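Local coordinates for protein putative secreted endoglycosylceramidase (Rhodococcus hoagii, PDB 6JYZ) that probably hydrolyses the glycosidic bond between sugar and ceramide in galactosylceramide-type glycolipids, as a secreted glycoside hydrolase of family 5, at residues Tyr119-Ala128 and Ala213-Asn224. Sequence-based numbering, arbitrary orientation.
Sequences YTVLDMHQDA and AVVGYDLLNEPN
Asn221 reaches across to the segment 119-128 through both backbone and side chain. Its N donates to Met124 O (2.9 Å), and ND2 gives a second bond to Gln126 O (2.8 Å) that lies in the carbonyl plane and close to the plane of the amide itself. With CG anti to the backbone N (chi1 178°), the amide stacks on one face of the His125 ring, the two planes 19° apart, while CB makes a CH-pi contact with that same ring. An alanine in place of His125 would probably open a gap against the face of the Asn221 amide, leaving its bonds to Gln126 O and Arg83 to hold it. With Gln126 CG lodged between its backbone N and carbonyl carbon (chi1 64°), that CG lies 3.5 Å from Asn221 O and 4.0 Å from Leu220 CD1. Upstream, parallel strands 119-124 and 214-218 are neighbours in the family 5 (beta/alpha)8 barrel; Leu122 N bonds Gly216 O, its O accepts from Asp218 N, and its CD1 meets Val214 CG1 at 4.1 Å. Glu222, next in the Asn-Glu-Pro sequence and hydrogen-bonded through OE2 to His292, is by family precedent probably the acid/base. Held by hydrogen bonds and stacking, Asn221 probably helps steady the backbone there.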
loop_
_atom_site.group_PDB
_atom_site.type_symbol
_atom_site.label_atom_id
_atom_site.label_comp_id
_atom_site.label_asym_id
_atom_site.label_seq_id
_atom_site.Cartn_x
_atom_site.Cartn_y
_atom_site.Cartn_z
ATOM N N TYR A 119 -7.820 6.123 7.815
ATOM C CA TYR A 119 -8.417 5.933 6.504
ATOM C C TYR A 119 -7.936 4.620 5.880
ATOM O O TYR A 119 -6.855 4.125 6.202
ATOM C CB TYR A 119 -7.945 7.048 5.563
ATOM C CG TYR A 119 -8.540 8.416 5.815
ATOM C CD1 TYR A 119 -9.730 8.758 5.204
ATOM C CD2 TYR A 119 -7.867 9.387 6.548
ATOM C CE1 TYR A 119 -10.295 10.015 5.347
ATOM C CE2 TYR A 119 -8.399 10.664 6.678
ATOM C CZ TYR A 119 -9.623 10.944 6.110
ATOM O OH TYR A 119 -10.143 12.221 6.258
ATOM N N THR A 120 -8.729 4.065 4.957
ATOM C CA THR A 120 -8.383 2.822 4.293
ATOM C C THR A 120 -8.215 2.989 2.798
ATOM O O THR A 120 -9.107 3.514 2.112
ATOM C CB THR A 120 -9.473 1.791 4.536
ATOM O OG1 THR A 120 -9.558 1.514 5.936
ATOM C CG2 THR A 120 -9.167 0.458 3.861
ATOM N N VAL A 121 -7.077 2.506 2.279
ATOM C CA VAL A 121 -6.896 2.277 0.860
ATOM C C VAL A 121 -7.235 0.819 0.603
ATOM O O VAL A 121 -6.643 -0.082 1.223
ATOM C CB VAL A 121 -5.453 2.591 0.432
ATOM C CG1 VAL A 121 -5.198 2.088 -0.991
ATOM C CG2 VAL A 121 -5.135 4.054 0.571
ATOM N N LEU A 122 -8.187 0.570 -0.301
ATOM C CA LEU A 122 -8.499 -0.804 -0.701
ATOM C C LEU A 122 -7.547 -1.210 -1.826
ATOM O O LEU A 122 -7.621 -0.640 -2.907
ATOM C CB LEU A 122 -9.955 -0.887 -1.189
ATOM C CG LEU A 122 -11.000 -0.540 -0.105
ATOM C CD1 LEU A 122 -12.361 -0.539 -0.760
ATOM C CD2 LEU A 122 -10.939 -1.557 1.012
ATOM N N ASP A 123 -6.696 -2.188 -1.542
ATOM C CA ASP A 123 -5.682 -2.607 -2.505
ATOM C C ASP A 123 -5.994 -4.004 -3.031
ATOM O O ASP A 123 -5.970 -4.952 -2.261
ATOM C CB ASP A 123 -4.315 -2.575 -1.797
ATOM C CG ASP A 123 -3.253 -3.443 -2.418
ATOM O OD1 ASP A 123 -3.213 -3.636 -3.633
ATOM O OD2 ASP A 123 -2.452 -4.003 -1.611
ATOM N N MET A 124 -6.258 -4.072 -4.334
ATOM C CA MET A 124 -6.484 -5.374 -4.970
ATOM C C MET A 124 -5.115 -6.012 -5.126
ATOM O O MET A 124 -4.390 -5.718 -6.098
ATOM C CB MET A 124 -7.185 -5.148 -6.306
ATOM C CG MET A 124 -7.749 -6.429 -6.924
ATOM S SD MET A 124 -9.194 -7.112 -6.001
ATOM C CE MET A 124 -10.428 -5.863 -6.327
ATOM N N HIS A 125 -4.729 -6.808 -4.152
ATOM C CA HIS A 125 -3.347 -7.221 -4.003
ATOM C C HIS A 125 -3.100 -8.515 -4.735
ATOM O O HIS A 125 -3.944 -9.407 -4.850
ATOM C CB HIS A 125 -3.009 -7.400 -2.518
ATOM C CG HIS A 125 -1.537 -7.218 -2.226
ATOM N ND1 HIS A 125 -0.559 -8.187 -2.092
ATOM C CD2 HIS A 125 -0.951 -5.998 -2.113
ATOM C CE1 HIS A 125 0.609 -7.477 -1.877
ATOM N NE2 HIS A 125 0.368 -6.201 -1.892
ATOM N N GLN A 126 -1.869 -8.721 -5.176
ATOM C CA GLN A 126 -1.422 -9.996 -5.768
ATOM C C GLN A 126 0.093 -10.010 -5.656
ATOM O O GLN A 126 0.734 -8.949 -5.651
ATOM C CB GLN A 126 -1.864 -10.124 -7.238
ATOM C CG GLN A 126 -1.250 -9.094 -8.198
ATOM C CD GLN A 126 0.166 -9.372 -8.635
ATOM O OE1 GLN A 126 0.963 -8.400 -8.947
ATOM N NE2 GLN A 126 0.544 -10.579 -8.718
ATOM N N ASP A 127 0.649 -11.203 -5.594
ATOM C CA ASP A 127 2.073 -11.380 -5.896
ATOM C C ASP A 127 2.155 -12.558 -6.839
ATOM O O ASP A 127 1.493 -13.573 -6.610
ATOM C CB ASP A 127 2.907 -11.755 -4.650
ATOM C CG ASP A 127 2.772 -10.749 -3.537
ATOM O OD1 ASP A 127 3.440 -9.694 -3.614
ATOM O OD2 ASP A 127 2.009 -11.005 -2.579
ATOM N N ALA A 128 2.962 -12.446 -7.904
ATOM C CA ALA A 128 3.132 -13.582 -8.802
ATOM C C ALA A 128 1.784 -14.152 -9.238
ATOM O O ALA A 128 1.590 -15.364 -9.299
ATOM C CB ALA A 128 4.036 -14.668 -8.215
ATOM N N ALA A 213 -14.254 7.245 4.890
ATOM C CA ALA A 213 -13.033 6.662 5.425
ATOM C C ALA A 213 -12.288 5.903 4.366
ATOM O O ALA A 213 -11.138 5.546 4.615
ATOM C CB ALA A 213 -13.420 5.757 6.548
ATOM N N VAL A 214 -12.905 5.525 3.252
ATOM C CA VAL A 214 -12.186 4.850 2.185
ATOM C C VAL A 214 -11.543 5.948 1.345
ATOM O O VAL A 214 -12.210 6.784 0.745
ATOM C CB VAL A 214 -13.114 3.950 1.372
ATOM C CG1 VAL A 214 -12.439 3.468 0.055
ATOM C CG2 VAL A 214 -13.557 2.758 2.215
ATOM N N VAL A 215 -10.206 5.956 1.343
ATOM C CA VAL A 215 -9.478 6.900 0.504
ATOM C C VAL A 215 -9.829 6.690 -0.965
ATOM O O VAL A 215 -10.093 7.591 -1.708
ATOM C CB VAL A 215 -7.961 6.627 0.670
ATOM C CG1 VAL A 215 -7.150 7.607 -0.229
ATOM C CG2 VAL A 215 -7.524 6.725 2.131
ATOM N N GLY A 216 -9.815 5.397 -1.326
ATOM C CA GLY A 216 -9.976 5.000 -2.703
ATOM C C GLY A 216 -9.320 3.651 -2.927
ATOM O O GLY A 216 -9.178 2.848 -1.998
ATOM N N TYR A 217 -8.978 3.469 -4.214
ATOM C CA TYR A 217 -8.861 2.113 -4.738
ATOM C C TYR A 217 -7.495 1.983 -5.406
ATOM O O TYR A 217 -7.245 2.714 -6.386
ATOM C CB TYR A 217 -9.925 1.892 -5.824
ATOM C CG TYR A 217 -11.281 2.447 -5.470
ATOM C CD1 TYR A 217 -12.025 1.924 -4.457
ATOM C CD2 TYR A 217 -11.740 3.531 -6.195
ATOM C CE1 TYR A 217 -13.317 2.501 -4.151
ATOM C CE2 TYR A 217 -12.964 4.109 -5.938
ATOM C CZ TYR A 217 -13.735 3.541 -4.941
ATOM O OH TYR A 217 -14.979 4.123 -4.699
ATOM N N ASP A 218 -6.651 1.091 -4.918
ATOM C CA ASP A 218 -5.361 0.775 -5.551
ATOM C C ASP A 218 -5.678 -0.386 -6.496
ATOM O O ASP A 218 -5.885 -1.534 -6.075
ATOM C CB ASP A 218 -4.320 0.481 -4.451
ATOM C CG ASP A 218 -2.890 0.332 -4.944
ATOM O OD1 ASP A 218 -2.635 0.185 -6.176
ATOM O OD2 ASP A 218 -2.031 0.312 -4.058
ATOM N N LEU A 219 -5.756 -0.038 -7.799
ATOM C CA LEU A 219 -6.443 -0.887 -8.754
ATOM C C LEU A 219 -5.860 -2.275 -8.924
ATOM O O LEU A 219 -6.593 -3.248 -9.062
ATOM C CB LEU A 219 -6.506 -0.186 -10.106
ATOM C CG LEU A 219 -7.262 1.136 -10.077
ATOM C CD1 LEU A 219 -7.181 1.779 -11.488
ATOM C CD2 LEU A 219 -8.727 0.920 -9.690
ATOM N N LEU A 220 -4.520 -2.370 -8.908
ATOM C CA LEU A 220 -3.892 -3.693 -8.888
ATOM C C LEU A 220 -2.488 -3.533 -8.343
ATOM O O LEU A 220 -1.703 -2.682 -8.877
ATOM C CB LEU A 220 -3.848 -4.308 -10.289
ATOM C CG LEU A 220 -3.291 -5.731 -10.386
ATOM C CD1 LEU A 220 -4.108 -6.704 -9.547
ATOM C CD2 LEU A 220 -3.259 -6.153 -11.832
ATOM N N ASN A 221 -2.138 -4.315 -7.347
ATOM C CA ASN A 221 -0.782 -4.216 -6.796
ATOM C C ASN A 221 0.221 -4.720 -7.819
ATOM O O ASN A 221 -0.012 -5.780 -8.455
ATOM C CB ASN A 221 -0.687 -5.151 -5.601
ATOM C CG ASN A 221 0.715 -5.138 -5.026
ATOM O OD1 ASN A 221 1.164 -4.089 -4.533
ATOM N ND2 ASN A 221 1.404 -6.254 -5.027
ATOM N N GLU A 222 1.342 -4.020 -7.943
ATOM C CA GLU A 222 2.545 -4.403 -8.735
ATOM C C GLU A 222 2.170 -5.201 -9.973
ATOM O O GLU A 222 2.657 -6.346 -10.163
ATOM C CB GLU A 222 3.531 -5.152 -7.852
ATOM C CG GLU A 222 4.045 -4.268 -6.741
ATOM C CD GLU A 222 5.234 -4.800 -5.970
ATOM O OE1 GLU A 222 5.497 -6.006 -6.056
ATOM O OE2 GLU A 222 5.853 -4.026 -5.172
ATOM N N PRO A 223 1.425 -4.608 -10.921
ATOM C CA PRO A 223 1.054 -5.396 -12.103
ATOM C C PRO A 223 2.304 -5.917 -12.814
ATOM O O PRO A 223 3.220 -5.134 -13.088
ATOM C CB PRO A 223 0.264 -4.422 -12.963
ATOM C CG PRO A 223 -0.223 -3.388 -11.988
ATOM C CD PRO A 223 0.867 -3.253 -10.926
ATOM N N ASN A 224 2.357 -7.211 -13.095
ATOM C CA ASN A 224 3.554 -7.708 -13.739
ATOM C C ASN A 224 3.537 -7.371 -15.246
ATOM O O ASN A 224 2.458 -7.152 -15.833
ATOM C CB ASN A 224 3.704 -9.217 -13.568
ATOM C CG ASN A 224 4.028 -9.678 -12.154
ATOM O OD1 ASN A 224 3.841 -8.921 -11.090
ATOM N ND2 ASN A 224 4.450 -10.875 -12.012
HETATM O O HOH W 1 3.992 -8.389 -6.019
#